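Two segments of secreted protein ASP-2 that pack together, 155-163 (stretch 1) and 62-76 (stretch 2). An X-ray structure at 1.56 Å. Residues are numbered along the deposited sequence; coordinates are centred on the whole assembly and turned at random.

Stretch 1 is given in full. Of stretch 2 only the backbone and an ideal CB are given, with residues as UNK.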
# COMPACT_ATOMS: atom_id res chain seq x y z
N ASN A 155 16.00 12.51 13.71
CA ASN A 155 16.10 13.41 12.57
C ASN A 155 15.16 13.15 11.40
O ASN A 155 15.33 13.75 10.34
CB ASN A 155 17.54 13.45 12.05
CG ASN A 155 18.45 14.24 12.96
OD1 ASN A 155 18.03 14.69 14.03
ND2 ASN A 155 19.68 14.44 12.55
N MET A 156 14.18 12.28 11.59
CA MET A 156 13.18 12.04 10.55
C MET A 156 11.94 11.46 11.19
O MET A 156 12.00 10.86 12.27
CB MET A 156 13.69 11.03 9.49
CG MET A 156 13.97 9.63 10.09
SD MET A 156 14.43 8.49 8.76
CE MET A 156 15.06 7.16 9.77
N CYS A 157 10.82 11.61 10.49
CA CYS A 157 9.61 10.88 10.85
C CYS A 157 9.66 9.71 9.88
O CYS A 157 9.71 9.94 8.67
CB CYS A 157 8.36 11.74 10.59
SG CYS A 157 6.83 10.80 10.84
N TYR A 158 9.71 8.46 10.40
CA TYR A 158 9.98 7.30 9.55
C TYR A 158 8.75 6.39 9.54
O TYR A 158 8.24 6.00 10.59
CB TYR A 158 11.23 6.57 10.08
CG TYR A 158 11.64 5.34 9.33
CD1 TYR A 158 11.57 5.29 7.93
CD2 TYR A 158 12.20 4.26 9.99
CE1 TYR A 158 11.98 4.15 7.21
CE2 TYR A 158 12.59 3.10 9.28
CZ TYR A 158 12.48 3.06 7.91
OH TYR A 158 12.89 1.93 7.23
N VAL A 159 8.25 6.09 8.32
CA VAL A 159 6.99 5.35 8.16
C VAL A 159 7.30 4.08 7.43
O VAL A 159 7.93 4.10 6.36
CB VAL A 159 6.01 6.15 7.28
CG1 VAL A 159 4.74 5.37 6.99
CG2 VAL A 159 5.70 7.52 7.95
N VAL A 160 6.79 2.99 7.96
CA VAL A 160 6.92 1.71 7.29
C VAL A 160 5.55 1.07 7.25
O VAL A 160 4.90 0.94 8.28
CB VAL A 160 7.88 0.81 8.11
CG1 VAL A 160 8.02 -0.60 7.48
CG2 VAL A 160 9.25 1.43 8.19
N CYS A 161 5.11 0.63 6.06
CA CYS A 161 3.94 -0.26 5.97
C CYS A 161 4.36 -1.63 5.45
O CYS A 161 5.24 -1.71 4.58
CB CYS A 161 2.91 0.28 4.98
SG CYS A 161 1.94 1.65 5.66
N GLN A 162 3.79 -2.70 6.00
CA GLN A 162 4.04 -4.02 5.40
C GLN A 162 2.71 -4.60 4.91
O GLN A 162 1.65 -4.17 5.33
CB GLN A 162 4.81 -4.96 6.35
CG GLN A 162 6.26 -4.50 6.45
CD GLN A 162 7.09 -5.18 7.54
OE1 GLN A 162 6.59 -6.06 8.23
NE2 GLN A 162 8.38 -4.78 7.67
N TYR A 163 2.81 -5.61 4.04
CA TYR A 163 1.71 -6.01 3.15
C TYR A 163 1.69 -7.54 3.03
O TYR A 163 2.72 -8.14 2.62
CB TYR A 163 2.04 -5.44 1.75
CG TYR A 163 1.94 -3.94 1.72
CD1 TYR A 163 0.73 -3.32 1.38
CD2 TYR A 163 3.05 -3.14 1.97
CE1 TYR A 163 0.65 -1.90 1.36
CE2 TYR A 163 2.97 -1.71 1.94
CZ TYR A 163 1.81 -1.12 1.60
OH TYR A 163 1.76 0.26 1.61
N UNK A 62 5.74 -6.23 12.78
CA UNK A 62 6.99 -6.32 11.98
C UNK A 62 7.35 -4.99 11.28
O UNK A 62 8.51 -4.65 11.15
CB UNK A 62 6.85 -7.42 10.93
N UNK A 63 6.35 -4.23 10.85
CA UNK A 63 6.64 -2.89 10.33
C UNK A 63 7.31 -2.03 11.39
O UNK A 63 8.32 -1.31 11.13
CB UNK A 63 5.36 -2.21 9.84
N UNK A 64 6.78 -2.10 12.61
CA UNK A 64 7.38 -1.48 13.79
C UNK A 64 8.83 -1.87 14.03
O UNK A 64 9.67 -1.02 14.36
CB UNK A 64 6.56 -1.84 15.03
N UNK A 65 9.13 -3.17 13.91
CA UNK A 65 10.49 -3.64 14.11
C UNK A 65 11.45 -2.91 13.17
O UNK A 65 12.59 -2.68 13.52
CB UNK A 65 10.57 -5.15 13.89
N UNK A 66 11.00 -2.58 11.95
CA UNK A 66 11.83 -1.80 11.04
C UNK A 66 11.86 -0.36 11.48
O UNK A 66 12.93 0.20 11.76
CB UNK A 66 11.32 -1.91 9.60
N UNK A 67 10.68 0.24 11.59
CA UNK A 67 10.63 1.68 11.96
C UNK A 67 11.45 2.00 13.19
O UNK A 67 12.11 3.00 13.19
CB UNK A 67 9.18 2.12 12.20
N UNK A 68 11.39 1.18 14.25
CA UNK A 68 12.04 1.55 15.50
C UNK A 68 13.56 1.65 15.38
O UNK A 68 14.20 2.25 16.25
CB UNK A 68 11.68 0.53 16.59
N UNK A 69 14.16 1.02 14.37
CA UNK A 69 15.62 1.14 14.21
C UNK A 69 16.08 2.50 13.69
O UNK A 69 17.27 2.83 13.76
CB UNK A 69 16.12 0.05 13.26
N UNK A 70 15.15 3.29 13.14
CA UNK A 70 15.42 4.66 12.73
C UNK A 70 16.55 4.74 11.70
O UNK A 70 17.38 5.63 11.74
CB UNK A 70 15.77 5.51 13.95
N UNK A 71 16.58 3.76 10.80
CA UNK A 71 17.44 3.74 9.62
C UNK A 71 16.49 3.57 8.44
O UNK A 71 15.65 2.66 8.42
CB UNK A 71 18.49 2.63 9.68
N UNK A 72 16.59 4.49 7.49
CA UNK A 72 15.72 4.42 6.30
C UNK A 72 16.21 3.29 5.40
O UNK A 72 17.13 3.48 4.58
CB UNK A 72 15.71 5.75 5.54
N UNK A 73 15.62 2.10 5.54
CA UNK A 73 16.11 0.95 4.79
C UNK A 73 15.04 -0.13 4.78
O UNK A 73 14.40 -0.40 5.80
CB UNK A 73 17.41 0.42 5.39
N UNK A 74 14.90 -0.78 3.64
CA UNK A 74 14.07 -1.98 3.58
C UNK A 74 14.62 -3.07 4.48
O UNK A 74 15.84 -3.25 4.61
CB UNK A 74 13.97 -2.49 2.14
N UNK A 75 13.69 -3.82 5.07
CA UNK A 75 14.04 -4.96 5.90
C UNK A 75 14.32 -6.18 5.05
O UNK A 75 13.84 -6.34 3.91
CB UNK A 75 12.92 -5.26 6.90
N UNK A 76 15.11 -7.07 5.63
CA UNK A 76 15.39 -8.30 4.96
C UNK A 76 14.18 -9.22 5.08
O UNK A 76 13.42 -9.12 6.04
CB UNK A 76 16.65 -8.95 5.53

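Position 62 lies on a helix that runs nearly antiparallel to strand 157-163, the two axes approaching to 7.5 Å. Its CB points sideways, yet the ideal CB is only 3.0 Å from Gln162 OE1, close enough that a short side chain with a donor, serine or threonine, could bond that oxygen; longer chains could run off to the side. Threonine suits: Thr62 OG1 donates to Gln162 OE1 at 2.8 Å, and a water links Thr62 O to Gln162 NE2.

At 63 the CB points toward the strand, 3.5 Å from Val160 O and 4.1 Å from Gln162 CD. So close a backbone leaves room for little beyond glycine, alanine or perhaps serine. The residue is Ala63, whose CB also meets Val160 CG1 at 3.9 Å.

Positions 64 and 65 have nothing of the strand within 5.5 Å of their CB atoms and would accept many side chains; they are Met64 and Asn65.

Position 66 points toward stretch 1, between Val160 CG1 and the hydroxyl of Tyr158, whose OH is 4.8 Å from the ideal CB. A medium-sized polar side chain could reach that hydroxyl; asparagine or aspartate are candidates, whereas serine would fall short. Asn66 takes chi1 t, and Tyr158 OH donates to Asn66 OD1 at 2.7 Å. Asn66 ND2 donates to the carbonyl oxygen of 73 at 3.1 Å.

At 67 the CB is sideways, 4.1 Å from Val160 CG2 and 4.3 Å from Tyr158 O, so a small apolar residue fits. Ala67 packs its CB 4.0 Å from Val160 CG2 and 4.3 Å from Tyr158 CD2.

Positions 68 and 69 meet no part of stretch 1 and are free to be polar: Lys68 and Gln69, the latter's NE2 bonding back to Asn65 O at 3.0 Å.

Position 70 has positive phi (58°), which favours glycine or asparagine, and its CB points away. It is nevertheless Cys70, covalently bonded elsewhere in the structure; Met156 CE rests 3.4 Å from Cys70 O.

At 72 the CB lies 4.4 Å from both Tyr158 CE1 and Met156 SD, inviting an apolar or aromatic group. Phe72 CD1 approaches Tyr158 CE1 to 3.5 Å, the rings meeting rim to rim with planes at 61°.

Position 73 contributes mainly backbone, and many side chains would do: Lys73 N donates to Tyr158 OH (3.2 Å), so this hydroxyl both gives and accepts.

At 75 the CB faces Gln162 NE2 at 4.6 Å, suiting a small polar residue; Ser75 OG lies 3.7 Å from Gln162 NE2. Positions 71 and 74, directed away, and 76, out of reach, would accept many side chains; they are Val71, His74 and Gln76.

Stretch 2, residues 62-76: TAMNNAKQCVFKHSQ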
# COMPACT_ATOMS: atom_id res chain seq x y z
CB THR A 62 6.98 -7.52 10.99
OG1 THR A 62 5.72 -7.65 10.34
CG2 THR A 62 7.30 -8.82 11.78
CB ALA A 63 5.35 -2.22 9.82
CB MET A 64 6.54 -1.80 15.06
CG MET A 64 7.08 -1.11 16.30
SD MET A 64 6.03 -1.58 17.71
CE MET A 64 6.45 -3.31 17.90
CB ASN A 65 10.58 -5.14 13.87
CG ASN A 65 9.89 -5.96 14.94
OD1 ASN A 65 9.53 -5.42 15.99
ND2 ASN A 65 9.64 -7.24 14.67
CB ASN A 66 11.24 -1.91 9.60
CG ASN A 66 12.06 -1.15 8.55
OD1 ASN A 66 12.81 -0.24 8.88
ND2 ASN A 66 11.90 -1.53 7.27
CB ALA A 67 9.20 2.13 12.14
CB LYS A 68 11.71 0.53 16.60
CG LYS A 68 10.27 0.66 17.08
CD LYS A 68 10.16 1.89 17.94
CE LYS A 68 8.93 1.90 18.82
NZ LYS A 68 8.70 3.28 19.34
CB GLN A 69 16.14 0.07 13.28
CG GLN A 69 15.81 -1.34 13.69
CD GLN A 69 16.18 -2.34 12.61
OE1 GLN A 69 17.35 -2.38 12.15
NE2 GLN A 69 15.22 -3.15 12.19
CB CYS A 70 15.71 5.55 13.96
SG CYS A 70 14.17 5.93 14.84
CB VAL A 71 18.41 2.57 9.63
CG1 VAL A 71 19.29 2.64 8.39
CG2 VAL A 71 19.30 2.63 10.91
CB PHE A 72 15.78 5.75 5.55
CG PHE A 72 14.81 5.85 4.38
CD1 PHE A 72 13.45 6.01 4.59
CD2 PHE A 72 15.26 5.77 3.07
CE1 PHE A 72 12.58 6.10 3.50
CE2 PHE A 72 14.39 5.88 1.97
CZ PHE A 72 13.05 6.01 2.19
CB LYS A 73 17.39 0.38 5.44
CG LYS A 73 18.15 -0.59 4.52
CD LYS A 73 19.25 -1.34 5.29
CE LYS A 73 20.00 -2.29 4.35
NZ LYS A 73 20.35 -1.63 3.05
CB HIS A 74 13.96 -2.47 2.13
CG HIS A 74 12.88 -1.77 1.38
ND1 HIS A 74 13.15 -0.84 0.40
CD2 HIS A 74 11.54 -1.81 1.51
CE1 HIS A 74 12.00 -0.36 -0.06
NE2 HIS A 74 11.01 -0.95 0.58
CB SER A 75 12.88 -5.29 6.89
OG SER A 75 11.65 -5.48 6.19
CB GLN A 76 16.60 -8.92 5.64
CG GLN A 76 17.89 -8.21 5.28
CD GLN A 76 18.45 -8.78 3.98
OE1 GLN A 76 18.43 -8.13 2.95
NE2 GLN A 76 18.94 -10.02 4.03
O HOH W 1 10.52 -5.84 9.62
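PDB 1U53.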